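Local coordinates for protein beta-hexosaminidase (Neisseria gonorrhoeae, PDB 6JTJ) that cleaves terminal beta-linked N-acetylglucosamine from N-acetylhexosaminides and probably serves in recycling peptidoglycan fragments, at residues Ile102-Glu107 with Gln112-Gly117; His211-Gly216 with Glu274-Gln279; Gln129-Asp134 with Ser181-Pro186; Ala195-Leu200 with Arg245-Glu250. One frame throughout, in Å; residues are numbered along the deposited sequence.

Contact 1. Residues Ile102-Glu107 with Gln112-Gly117; sequences IAVDHE and QRFIEG. With NAG (2-acetamido-2-deoxy-beta-D-glucopyranose), chain I.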
# COMPACT_ATOMS: atom_id res chain seq x y z
N ILE C 102 -16.84 -7.89 16.93
CA ILE C 102 -15.74 -6.94 16.94
C ILE C 102 -14.53 -7.56 16.23
O ILE C 102 -14.08 -8.66 16.58
CB ILE C 102 -15.35 -6.55 18.39
CG1 ILE C 102 -16.59 -6.02 19.14
CG2 ILE C 102 -14.23 -5.52 18.38
CD1 ILE C 102 -16.33 -5.65 20.59
N ALA C 103 -14.00 -6.84 15.26
CA ALA C 103 -12.85 -7.31 14.48
C ALA C 103 -11.71 -6.30 14.47
O ALA C 103 -11.88 -5.14 14.84
CB ALA C 103 -13.28 -7.63 13.06
N VAL C 104 -10.54 -6.80 14.08
CA VAL C 104 -9.33 -5.98 13.94
C VAL C 104 -8.40 -6.63 12.90
O VAL C 104 -8.49 -7.82 12.62
CB VAL C 104 -8.60 -5.84 15.29
CG1 VAL C 104 -7.95 -7.16 15.70
CG2 VAL C 104 -7.57 -4.73 15.25
N ASP C 105 -7.54 -5.81 12.30
CA ASP C 105 -6.49 -6.28 11.40
C ASP C 105 -5.21 -6.60 12.18
O ASP C 105 -4.35 -5.73 12.36
CB ASP C 105 -6.18 -5.20 10.34
CG ASP C 105 -7.36 -4.92 9.41
OD1 ASP C 105 -7.80 -5.88 8.74
OD2 ASP C 105 -7.81 -3.76 9.32
N HIS C 106 -5.11 -7.84 12.67
CA HIS C 106 -3.84 -8.38 13.16
C HIS C 106 -3.39 -9.46 12.22
O HIS C 106 -3.83 -10.60 12.31
CB HIS C 106 -3.95 -8.93 14.59
CG HIS C 106 -3.68 -7.91 15.65
ND1 HIS C 106 -3.17 -8.23 16.88
CD2 HIS C 106 -3.87 -6.57 15.66
CE1 HIS C 106 -3.03 -7.13 17.60
NE2 HIS C 106 -3.46 -6.11 16.89
N GLU C 107 -2.51 -9.09 11.30
CA GLU C 107 -1.88 -10.03 10.40
C GLU C 107 -0.51 -10.41 10.93
O GLU C 107 -0.14 -11.58 10.92
CB GLU C 107 -1.69 -9.41 9.02
CG GLU C 107 -2.98 -9.15 8.26
CD GLU C 107 -2.77 -8.39 6.97
OE1 GLU C 107 -1.65 -8.43 6.41
OE2 GLU C 107 -3.72 -7.76 6.51
N GLN C 112 -0.40 -4.70 12.37
CA GLN C 112 -0.75 -5.11 13.72
C GLN C 112 -1.16 -3.86 14.49
O GLN C 112 -0.30 -3.02 14.82
CB GLN C 112 0.44 -5.79 14.41
CG GLN C 112 0.09 -6.24 15.82
CD GLN C 112 1.22 -6.94 16.56
OE1 GLN C 112 2.20 -7.39 15.97
NE2 GLN C 112 1.08 -7.00 17.88
N ARG C 113 -2.45 -3.67 14.69
CA ARG C 113 -2.98 -2.42 15.25
C ARG C 113 -2.51 -2.16 16.68
O ARG C 113 -2.14 -1.05 17.03
CB ARG C 113 -4.51 -2.41 15.24
CG ARG C 113 -5.16 -2.58 13.88
CD ARG C 113 -4.55 -1.68 12.81
NE ARG C 113 -5.26 -1.88 11.55
CZ ARG C 113 -4.74 -1.69 10.33
NH1 ARG C 113 -3.49 -1.29 10.17
NH2 ARG C 113 -5.49 -1.93 9.27
N PHE C 114 -2.52 -3.21 17.48
CA PHE C 114 -2.32 -3.10 18.91
C PHE C 114 -0.94 -3.63 19.25
O PHE C 114 -0.68 -4.82 19.11
CB PHE C 114 -3.37 -3.90 19.70
CG PHE C 114 -4.79 -3.63 19.32
CD1 PHE C 114 -5.19 -2.41 18.82
CD2 PHE C 114 -5.74 -4.63 19.45
CE1 PHE C 114 -6.52 -2.18 18.48
CE2 PHE C 114 -7.07 -4.41 19.12
CZ PHE C 114 -7.45 -3.18 18.63
N ILE C 115 -0.06 -2.75 19.72
CA ILE C 115 1.33 -3.10 19.94
C ILE C 115 1.64 -3.29 21.43
O ILE C 115 2.02 -4.38 21.84
CB ILE C 115 2.26 -2.02 19.34
CG1 ILE C 115 2.05 -1.94 17.83
CG2 ILE C 115 3.71 -2.29 19.68
CD1 ILE C 115 2.33 -3.22 17.05
N GLU C 116 1.45 -2.24 22.22
CA GLU C 116 1.84 -2.27 23.63
C GLU C 116 1.04 -3.30 24.42
O GLU C 116 -0.18 -3.28 24.41
CB GLU C 116 1.69 -0.89 24.28
CG GLU C 116 2.27 -0.82 25.69
CD GLU C 116 1.87 0.43 26.46
OE1 GLU C 116 2.62 0.86 27.37
OE2 GLU C 116 0.78 0.97 26.19
N GLY C 117 1.74 -4.22 25.08
CA GLY C 117 1.10 -5.26 25.86
C GLY C 117 0.79 -6.52 25.07
O GLY C 117 0.32 -7.50 25.64
C1 NAG I . -8.19 -2.93 3.18
C2 NAG I . -6.95 -3.83 3.31
C3 NAG I . -7.31 -5.11 4.02
C4 NAG I . -8.05 -4.83 5.33
C5 NAG I . -9.31 -4.03 5.08
C6 NAG I . -9.95 -3.59 6.40
C7 NAG I . -5.10 -4.18 1.68
C8 NAG I . -4.17 -3.73 2.73
N2 NAG I . -6.38 -4.18 2.04
O1 NAG I . -7.81 -1.58 3.00
O3 NAG I . -6.13 -5.85 4.24
O4 NAG I . -8.35 -6.02 6.02
O5 NAG I . -8.98 -2.86 4.36
O6 NAG I . -9.13 -2.71 7.15
O7 NAG I . -4.68 -4.48 0.55
O HOH W 1 -7.77 -3.06 12.00
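The CG of Asp105 lies beside its own backbone N (chi1 -64°) and the Arg113 chain bends at its second torsion (chi2 -47°), which lays the two side chains alongside each other, pointing the same way. NH2 of Arg113 donates to OD2 of Asp105 at 3.0 Å, a salt bridge in which the nitrogen sits above the carboxylate plane, the two flat groups being nearly perpendicular (89°). The same carboxylate grips the bound N-acetylglucosamine like a fork: OD1 accepts from its O4 at 2.8 Å, OD2 from its O6 at 2.7 Å. A water between Asp105 N, Asp105 OD2 and Arg113 NE closes a second link between the residues. The guanidinium also pairs with Asp221 and Glu219 of the second subunit, so it joins the sugar site to the partner chain. Strand 101-108 belongs to the curled, mainly parallel sheet of the glycoside hydrolase family 3 barrel, and Asp105 lies in the strand's broken part, next to the sugar. Beyond it, His106 is held on two fronts. Phe114 N donates to its NE2 at 3.1 Å, while CG of Gln112 rests over the centre of its ring face, 3.7 Å from the centroid. The His106 edge is turned toward the face of Phe114 in an offset edge-to-face pair. On the apolar flank, CG2 of Val104 touches CG of Arg113 at 3.5 Å and CZ of Phe114 at 3.7 Å. The amide of Gln112 is fixed by Phe114 O, Thr119 O, Arg120 and Leu121 N.

Contact 2. Residues His211-Gly216 with Glu274-Gln279; sequences HFPGHG and EIWLKQ. With NAG (2-acetamido-2-deoxy-beta-D-glucopyranose), chain I.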
# COMPACT_ATOMS: atom_id res chain seq x y z
N HIS C 211 -6.85 -11.34 -0.46
CA HIS C 211 -7.99 -10.53 -0.88
C HIS C 211 -8.53 -11.19 -2.13
O HIS C 211 -7.89 -11.19 -3.16
CB HIS C 211 -7.55 -9.10 -1.17
CG HIS C 211 -6.83 -8.46 -0.04
ND1 HIS C 211 -5.52 -8.74 0.28
CD2 HIS C 211 -7.24 -7.54 0.87
CE1 HIS C 211 -5.15 -8.02 1.32
NE2 HIS C 211 -6.18 -7.29 1.70
N PHE C 212 -9.72 -11.79 -2.01
CA PHE C 212 -10.29 -12.62 -3.05
C PHE C 212 -10.52 -11.82 -4.32
O PHE C 212 -11.08 -10.73 -4.25
CB PHE C 212 -11.64 -13.18 -2.59
CG PHE C 212 -12.33 -14.02 -3.63
CD1 PHE C 212 -12.03 -15.38 -3.75
CD2 PHE C 212 -13.25 -13.47 -4.47
CE1 PHE C 212 -12.63 -16.15 -4.69
CE2 PHE C 212 -13.89 -14.26 -5.43
CZ PHE C 212 -13.59 -15.60 -5.54
N PRO C 213 -10.17 -12.38 -5.49
CA PRO C 213 -9.63 -13.68 -5.80
C PRO C 213 -8.10 -13.74 -5.91
O PRO C 213 -7.57 -14.76 -6.39
CB PRO C 213 -10.24 -13.97 -7.16
CG PRO C 213 -10.23 -12.63 -7.81
CD PRO C 213 -10.47 -11.63 -6.73
N GLY C 214 -7.40 -12.71 -5.43
CA GLY C 214 -5.93 -12.72 -5.40
C GLY C 214 -5.35 -11.38 -5.81
O GLY C 214 -5.51 -10.95 -6.94
N HIS C 215 -4.68 -10.74 -4.87
CA HIS C 215 -4.14 -9.39 -5.04
C HIS C 215 -2.65 -9.40 -5.40
O HIS C 215 -2.03 -8.35 -5.59
CB HIS C 215 -4.33 -8.64 -3.71
CG HIS C 215 -4.39 -7.15 -3.83
ND1 HIS C 215 -3.41 -6.40 -4.45
CD2 HIS C 215 -5.29 -6.25 -3.34
CE1 HIS C 215 -3.72 -5.11 -4.38
NE2 HIS C 215 -4.86 -5.00 -3.71
N GLY C 216 -2.06 -10.58 -5.46
CA GLY C 216 -0.62 -10.68 -5.57
C GLY C 216 0.03 -10.27 -6.88
O GLY C 216 1.23 -10.00 -6.91
N GLU C 274 -20.90 -9.52 -9.38
CA GLU C 274 -21.75 -10.72 -9.25
C GLU C 274 -21.04 -11.95 -9.76
O GLU C 274 -21.17 -13.03 -9.20
CB GLU C 274 -23.03 -10.58 -10.06
CG GLU C 274 -24.04 -9.61 -9.49
CD GLU C 274 -25.38 -9.68 -10.22
OE1 GLU C 274 -25.38 -9.71 -11.47
OE2 GLU C 274 -26.43 -9.71 -9.54
N ILE C 275 -20.30 -11.78 -10.84
CA ILE C 275 -19.57 -12.89 -11.43
C ILE C 275 -18.56 -13.44 -10.40
O ILE C 275 -18.58 -14.64 -10.08
CB ILE C 275 -18.89 -12.47 -12.75
CG1 ILE C 275 -19.97 -12.18 -13.82
CG2 ILE C 275 -17.95 -13.56 -13.25
CD1 ILE C 275 -19.48 -11.39 -15.02
N TRP C 276 -17.73 -12.57 -9.84
CA TRP C 276 -16.74 -13.02 -8.86
C TRP C 276 -17.39 -13.59 -7.61
O TRP C 276 -17.01 -14.65 -7.14
CB TRP C 276 -15.75 -11.89 -8.49
CG TRP C 276 -14.67 -11.73 -9.49
CD1 TRP C 276 -14.44 -10.64 -10.27
CD2 TRP C 276 -13.66 -12.68 -9.81
NE1 TRP C 276 -13.35 -10.86 -11.07
CE2 TRP C 276 -12.87 -12.11 -10.82
CE3 TRP C 276 -13.36 -13.96 -9.35
CZ2 TRP C 276 -11.76 -12.78 -11.37
CZ3 TRP C 276 -12.30 -14.64 -9.91
CH2 TRP C 276 -11.49 -14.04 -10.90
N LEU C 277 -18.38 -12.88 -7.08
CA LEU C 277 -18.90 -13.20 -5.76
C LEU C 277 -20.00 -14.27 -5.78
O LEU C 277 -20.03 -15.12 -4.90
CB LEU C 277 -19.39 -11.92 -5.07
CG LEU C 277 -18.37 -10.79 -4.96
CD1 LEU C 277 -18.98 -9.61 -4.23
CD2 LEU C 277 -17.10 -11.25 -4.24
N LYS C 278 -20.90 -14.24 -6.76
CA LYS C 278 -21.99 -15.20 -6.78
C LYS C 278 -21.64 -16.40 -7.61
O LYS C 278 -21.72 -17.53 -7.16
CB LYS C 278 -23.28 -14.56 -7.28
CG LYS C 278 -23.82 -13.52 -6.32
CD LYS C 278 -25.15 -12.96 -6.76
CE LYS C 278 -25.67 -12.01 -5.71
NZ LYS C 278 -26.79 -11.18 -6.23
N GLN C 279 -21.23 -16.15 -8.84
CA GLN C 279 -21.00 -17.23 -9.76
C GLN C 279 -19.74 -18.02 -9.37
O GLN C 279 -19.77 -19.26 -9.33
CB GLN C 279 -20.97 -16.64 -11.19
CG GLN C 279 -20.65 -17.57 -12.34
CD GLN C 279 -20.61 -16.85 -13.69
OE1 GLN C 279 -21.23 -15.79 -13.86
NE2 GLN C 279 -19.87 -17.42 -14.64
C1 NAG I . -8.19 -2.93 3.18
C2 NAG I . -6.95 -3.83 3.31
C3 NAG I . -7.31 -5.11 4.02
C4 NAG I . -8.05 -4.83 5.33
C5 NAG I . -9.31 -4.03 5.08
C6 NAG I . -9.95 -3.59 6.40
C7 NAG I . -5.10 -4.18 1.68
C8 NAG I . -4.17 -3.73 2.73
N2 NAG I . -6.38 -4.18 2.04
O1 NAG I . -7.81 -1.58 3.00
O3 NAG I . -6.13 -5.85 4.24
O4 NAG I . -8.35 -6.02 6.02
O5 NAG I . -8.98 -2.86 4.36
O6 NAG I . -9.13 -2.71 7.15
O7 NAG I . -4.68 -4.48 0.55
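Pro213 crosses over the Trp276 indole at about a right angle in the densest part of this contact, setting CG and CB on its face. CG sits over the six-membered ring, 3.5 Å from the centroid and 11° off the normal, a CH-pi contact, and CB of Pro213 reaches CZ3 of Trp276 at 3.5 Å. The cis peptide before Pro213 folds the proline back on Phe212, whose ring face is covered by Pro213 CB, 3.8 Å above its plane. Proline thus touches both aromatic rings. Phe212, its CG anti to the backbone N (chi1 178°), points its ring edge at the helix backbone: CE2 comes to 3.6 Å from Trp276 O, and CE2 approaches Trp276 CE3 at 4.0 Å with the two rings steeply inclined (87°). Packing thins beyond this: CD2 of Phe212 only grazes CD2 of Leu277 at 4.5 Å. The far side of the helix faces solvent, where Glu274 and Lys278 form a long ion pair. At the other end of the loop, His211 NE2 and O3 of the bound sugar share a hydrogen bond of 2.9 Å, and Asp168 holds the ring's ND1. Family 3 enzymes carry such sugar-binding residues at the C-terminal ends of barrel strands, and 208-212 is one of them. Strand 254-257 pairs beside it, Phe244 meets Phe212 edge-to-face, Tyr262 does the same to Trp276, and helix 233-238 packs on both Pro213 and Trp276.

Contact 3. Residues Gln129-Asp134 with Ser181-Pro186; sequences QIWDKD and SFHRNP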
# COMPACT_ATOMS: atom_id res chain seq x y z
N GLN C 129 9.64 -18.18 4.69
CA GLN C 129 11.10 -18.33 4.71
C GLN C 129 11.50 -19.56 5.52
O GLN C 129 12.46 -20.25 5.16
CB GLN C 129 11.76 -17.07 5.27
CG GLN C 129 11.66 -15.91 4.31
CD GLN C 129 12.12 -14.60 4.92
OE1 GLN C 129 12.01 -14.36 6.13
NE2 GLN C 129 12.65 -13.73 4.08
N ILE C 130 10.81 -19.81 6.64
CA ILE C 130 11.02 -21.03 7.41
C ILE C 130 10.68 -22.25 6.55
O ILE C 130 11.39 -23.24 6.57
CB ILE C 130 10.17 -21.05 8.69
CG1 ILE C 130 10.65 -19.99 9.66
CG2 ILE C 130 10.24 -22.42 9.35
CD1 ILE C 130 9.75 -19.76 10.85
N TRP C 131 9.63 -22.15 5.74
CA TRP C 131 9.26 -23.22 4.82
C TRP C 131 10.42 -23.55 3.88
O TRP C 131 10.78 -24.72 3.72
CB TRP C 131 8.01 -22.81 4.02
CG TRP C 131 7.58 -23.72 2.92
CD1 TRP C 131 8.15 -23.86 1.71
CD2 TRP C 131 6.42 -24.57 2.92
NE1 TRP C 131 7.44 -24.77 0.95
CE2 TRP C 131 6.39 -25.22 1.68
CE3 TRP C 131 5.44 -24.86 3.87
CZ2 TRP C 131 5.39 -26.12 1.34
CZ3 TRP C 131 4.44 -25.78 3.52
CH2 TRP C 131 4.43 -26.39 2.27
N ASP C 132 10.97 -22.53 3.25
CA ASP C 132 12.07 -22.71 2.31
C ASP C 132 13.32 -23.28 2.98
O ASP C 132 14.00 -24.10 2.40
CB ASP C 132 12.43 -21.39 1.63
CG ASP C 132 11.39 -20.94 0.64
OD1 ASP C 132 10.54 -21.75 0.22
OD2 ASP C 132 11.43 -19.76 0.26
N LYS C 133 13.61 -22.83 4.20
CA LYS C 133 14.87 -23.13 4.86
C LYS C 133 14.84 -24.39 5.72
O LYS C 133 15.73 -25.22 5.62
CB LYS C 133 15.28 -21.95 5.73
CG LYS C 133 16.72 -22.01 6.20
CD LYS C 133 16.95 -21.15 7.42
CE LYS C 133 18.43 -21.23 7.85
NZ LYS C 133 18.70 -20.83 9.25
N ASP C 134 13.84 -24.51 6.59
CA ASP C 134 13.72 -25.63 7.52
C ASP C 134 12.64 -26.63 7.13
O ASP C 134 12.45 -27.62 7.82
CB ASP C 134 13.42 -25.13 8.92
CG ASP C 134 14.47 -24.20 9.43
OD1 ASP C 134 15.57 -24.15 8.84
OD2 ASP C 134 14.20 -23.50 10.42
N SER C 181 2.36 -11.50 2.33
CA SER C 181 2.09 -12.78 1.71
C SER C 181 3.05 -13.84 2.27
O SER C 181 4.23 -13.56 2.51
CB SER C 181 2.26 -12.68 0.20
OG SER C 181 2.34 -13.93 -0.41
N PHE C 182 2.53 -15.06 2.49
CA PHE C 182 3.33 -16.16 3.00
C PHE C 182 4.47 -16.52 2.05
O PHE C 182 5.58 -16.75 2.50
CB PHE C 182 2.50 -17.43 3.16
CG PHE C 182 1.58 -17.44 4.34
CD1 PHE C 182 2.06 -17.60 5.63
CD2 PHE C 182 0.21 -17.32 4.16
CE1 PHE C 182 1.19 -17.63 6.71
CE2 PHE C 182 -0.65 -17.36 5.24
CZ PHE C 182 -0.16 -17.51 6.52
N HIS C 183 4.19 -16.56 0.76
CA HIS C 183 5.05 -17.24 -0.19
C HIS C 183 4.57 -17.03 -1.63
O HIS C 183 3.42 -16.65 -1.86
CB HIS C 183 5.04 -18.75 0.15
CG HIS C 183 6.26 -19.50 -0.29
ND1 HIS C 183 6.37 -20.04 -1.55
CD2 HIS C 183 7.39 -19.83 0.37
CE1 HIS C 183 7.54 -20.66 -1.65
NE2 HIS C 183 8.17 -20.54 -0.50
N ARG C 184 5.44 -17.28 -2.60
CA ARG C 184 5.08 -17.24 -4.02
C ARG C 184 4.19 -18.42 -4.45
O ARG C 184 3.35 -18.29 -5.31
CB ARG C 184 6.36 -17.28 -4.86
CG ARG C 184 6.13 -17.21 -6.36
CD ARG C 184 7.42 -17.43 -7.15
NE ARG C 184 7.16 -17.28 -8.60
CZ ARG C 184 7.15 -16.13 -9.28
NH1 ARG C 184 7.40 -14.96 -8.67
NH2 ARG C 184 6.90 -16.13 -10.59
N ASN C 185 4.37 -19.55 -3.79
CA ASN C 185 3.89 -20.83 -4.29
C ASN C 185 2.53 -21.12 -3.68
O ASN C 185 2.40 -21.18 -2.47
CB ASN C 185 4.88 -21.95 -3.92
CG ASN C 185 4.52 -23.29 -4.56
OD1 ASN C 185 3.42 -23.81 -4.38
ND2 ASN C 185 5.44 -23.84 -5.31
N PRO C 186 1.52 -21.33 -4.51
CA PRO C 186 0.16 -21.58 -3.98
C PRO C 186 0.04 -22.73 -2.98
O PRO C 186 -0.69 -22.61 -2.00
CB PRO C 186 -0.67 -21.87 -5.24
CG PRO C 186 0.29 -22.02 -6.37
CD PRO C 186 1.53 -21.26 -5.99
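Helix 124-134 presents two successive residues, Trp131 and Asp132, to His183, whose nearly fully extended backbone lies in the irregular loop leading to helix 186-202. Both ring nitrogens of His183 are bonded at the edge. NE2 donates to Asp132 OD1 at 2.8 Å in an almost straight bond (170°); the oxygen lies close to the ring plane, and the proton arrives on the syn side of OD1, 27° out of the carboxylate plane; carboxylate and ring are turned 74° apart. The other nitrogen, ND1, accepts the backbone N of Asn185 at 3.0 Å, also in the ring plane, and this bond fixes the imidazole's rotation. Trp131 adds a looser approach, its CD1 standing 4.0 Å from His183 NE2 with the rings oblique to each other. Trp131 itself packs on Ala188 and Leu192 of helix 186-202, and Asn185 caps the start of that helix through Glu187 N. The loop thus ties two helices of the barrel's outer layer together just after the predicted substrate-binding Arg180. With one ring nitrogen donating and the other accepting, His183 is consistent with the neutral NE2-H form, although the nearby carboxylate would tend to favour its protonation.

Contact 4. Residues Ala195-Leu200 with Arg245-Glu250; sequences ALQKGL and RIMSRE
Gln197 and Met247 reach toward each other from opposite directions: OE1 of Gln197 lies 3.5 Å from the methyl CE of Met247, and its NE2 is 4.0 Å from SD. NE2 also comes to 3.3 Å from Glu250 O, but the angle is poor and the pair is not a hydrogen bond; NE2 brushes CB of Glu250 at 3.9 Å as well. The two main side chains approach in contrasting shapes. Gln197 runs out straight, its CG anti to the backbone N (chi1 174°), whereas Met247 is bent at its second and third torsions, which swings CE toward helix 186-202. Behind this first shell, OE1 of Gln197 accepts a hydrogen bond from Ser207 OG, its strongest polar partner. Met247 is wedged against Ala193 and Leu194 of the same helix and against Met252, and Glu250 also leans on Leu194. The two helices, 186-202 and 242-249, precede neighbouring parallel barrel strands, 208-212 and 254-257, so they are adjacent in the layer around the sheet. Their meeting here rests on van der Waals contact with little directional preference, and the bond to Ser207 is what would fix how the Gln197 amide is turned against Met247.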
# COMPACT_ATOMS: atom_id res chain seq x y z
N ALA C 195 -2.52 -24.09 8.55
CA ALA C 195 -1.87 -24.23 9.85
C ALA C 195 -2.11 -23.02 10.73
O ALA C 195 -2.33 -23.14 11.96
CB ALA C 195 -0.37 -24.45 9.67
N LEU C 196 -2.03 -21.83 10.14
CA LEU C 196 -2.33 -20.63 10.92
C LEU C 196 -3.77 -20.71 11.40
O LEU C 196 -4.07 -20.36 12.55
CB LEU C 196 -2.14 -19.37 10.06
CG LEU C 196 -2.31 -18.06 10.85
CD1 LEU C 196 -0.99 -17.58 11.44
CD2 LEU C 196 -2.88 -16.97 9.96
N GLN C 197 -4.67 -21.13 10.51
CA GLN C 197 -6.10 -21.20 10.82
C GLN C 197 -6.39 -22.09 12.04
O GLN C 197 -7.17 -21.73 12.92
CB GLN C 197 -6.88 -21.68 9.58
CG GLN C 197 -8.36 -21.93 9.81
CD GLN C 197 -9.12 -22.13 8.52
OE1 GLN C 197 -9.80 -21.21 8.04
NE2 GLN C 197 -8.98 -23.30 7.91
N LYS C 198 -5.72 -23.24 12.12
CA LYS C 198 -5.83 -24.13 13.29
C LYS C 198 -5.32 -23.48 14.56
O LYS C 198 -5.94 -23.59 15.62
CB LYS C 198 -5.04 -25.42 13.06
CG LYS C 198 -5.71 -26.36 12.08
CD LYS C 198 -4.97 -27.69 11.97
CE LYS C 198 -5.35 -28.38 10.68
NZ LYS C 198 -4.22 -29.19 10.16
N GLY C 199 -4.23 -22.71 14.45
CA GLY C 199 -3.75 -21.92 15.57
C GLY C 199 -4.75 -20.89 16.04
O GLY C 199 -4.98 -20.72 17.25
N LEU C 200 -5.34 -20.16 15.08
CA LEU C 200 -6.35 -19.15 15.41
C LEU C 200 -7.49 -19.79 16.19
O LEU C 200 -7.98 -19.20 17.14
CB LEU C 200 -6.90 -18.49 14.12
CG LEU C 200 -5.94 -17.62 13.28
CD1 LEU C 200 -6.60 -17.23 11.97
CD2 LEU C 200 -5.50 -16.38 14.05
N ARG C 245 -9.97 -21.68 -2.42
CA ARG C 245 -10.76 -22.91 -2.49
C ARG C 245 -10.52 -23.82 -1.31
O ARG C 245 -11.45 -24.30 -0.66
CB ARG C 245 -10.45 -23.70 -3.75
CG ARG C 245 -11.07 -23.14 -4.99
CD ARG C 245 -10.91 -24.21 -6.07
NE ARG C 245 -12.12 -24.36 -6.93
CZ ARG C 245 -12.58 -23.46 -7.80
NH1 ARG C 245 -11.92 -22.33 -7.98
NH2 ARG C 245 -13.69 -23.69 -8.50
N ILE C 246 -9.24 -24.04 -1.01
CA ILE C 246 -8.85 -24.96 0.03
C ILE C 246 -9.27 -24.43 1.40
O ILE C 246 -9.79 -25.18 2.23
CB ILE C 246 -7.33 -25.21 -0.05
CG1 ILE C 246 -7.00 -25.95 -1.36
CG2 ILE C 246 -6.86 -26.02 1.14
CD1 ILE C 246 -5.51 -25.99 -1.74
N MET C 247 -9.04 -23.14 1.65
CA MET C 247 -9.46 -22.54 2.93
C MET C 247 -10.97 -22.57 3.11
O MET C 247 -11.47 -22.85 4.20
CB MET C 247 -8.94 -21.13 3.04
CG MET C 247 -7.45 -21.06 3.28
SD MET C 247 -7.06 -21.41 5.00
CE MET C 247 -7.48 -19.87 5.79
N SER C 248 -11.70 -22.31 2.02
CA SER C 248 -13.14 -22.40 2.02
C SER C 248 -13.57 -23.81 2.45
O SER C 248 -14.38 -23.96 3.35
CB SER C 248 -13.71 -22.08 0.64
OG SER C 248 -15.12 -22.17 0.64
N ARG C 249 -13.01 -24.82 1.81
CA ARG C 249 -13.31 -26.21 2.13
C ARG C 249 -13.06 -26.52 3.59
O ARG C 249 -13.82 -27.23 4.21
CB ARG C 249 -12.46 -27.16 1.30
CG ARG C 249 -13.20 -28.43 0.92
CD ARG C 249 -12.30 -29.65 0.91
NE ARG C 249 -11.06 -29.46 0.16
CZ ARG C 249 -9.82 -29.58 0.65
NH1 ARG C 249 -9.59 -29.89 1.92
NH2 ARG C 249 -8.78 -29.37 -0.16
N GLU C 250 -12.00 -25.94 4.14
CA GLU C 250 -11.61 -26.20 5.52
C GLU C 250 -12.19 -25.25 6.56
O GLU C 250 -11.66 -25.16 7.67
CB GLU C 250 -10.09 -26.23 5.63
CG GLU C 250 -9.45 -27.33 4.79
CD GLU C 250 -9.89 -28.71 5.22
OE1 GLU C 250 -9.90 -28.96 6.44
OE2 GLU C 250 -10.26 -29.53 4.34

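Contact 1 closes first, a short loop within residues 102-117 that pairs a barrel strand with the chain just after it. Contact 3 follows in series, bringing helix 124-134 to the loop before helix 186-202. Contacts 4 and 2 then cross: 195-200 waits for 245-250, while 211-216, lying between them in sequence, waits for 274-279. Contact 4 joins helices 186-202 and 242-249, and contact 2 joins the end of strand 208-212 to helix 274-284. Contacts 1 and 2, centres about 26 Å apart on opposite sides of the chain's centre, both touch the same bound N-acetylglucosamine, contact 2 through 211-216; contacts 3 and 4 tie together helices packed around the barrel.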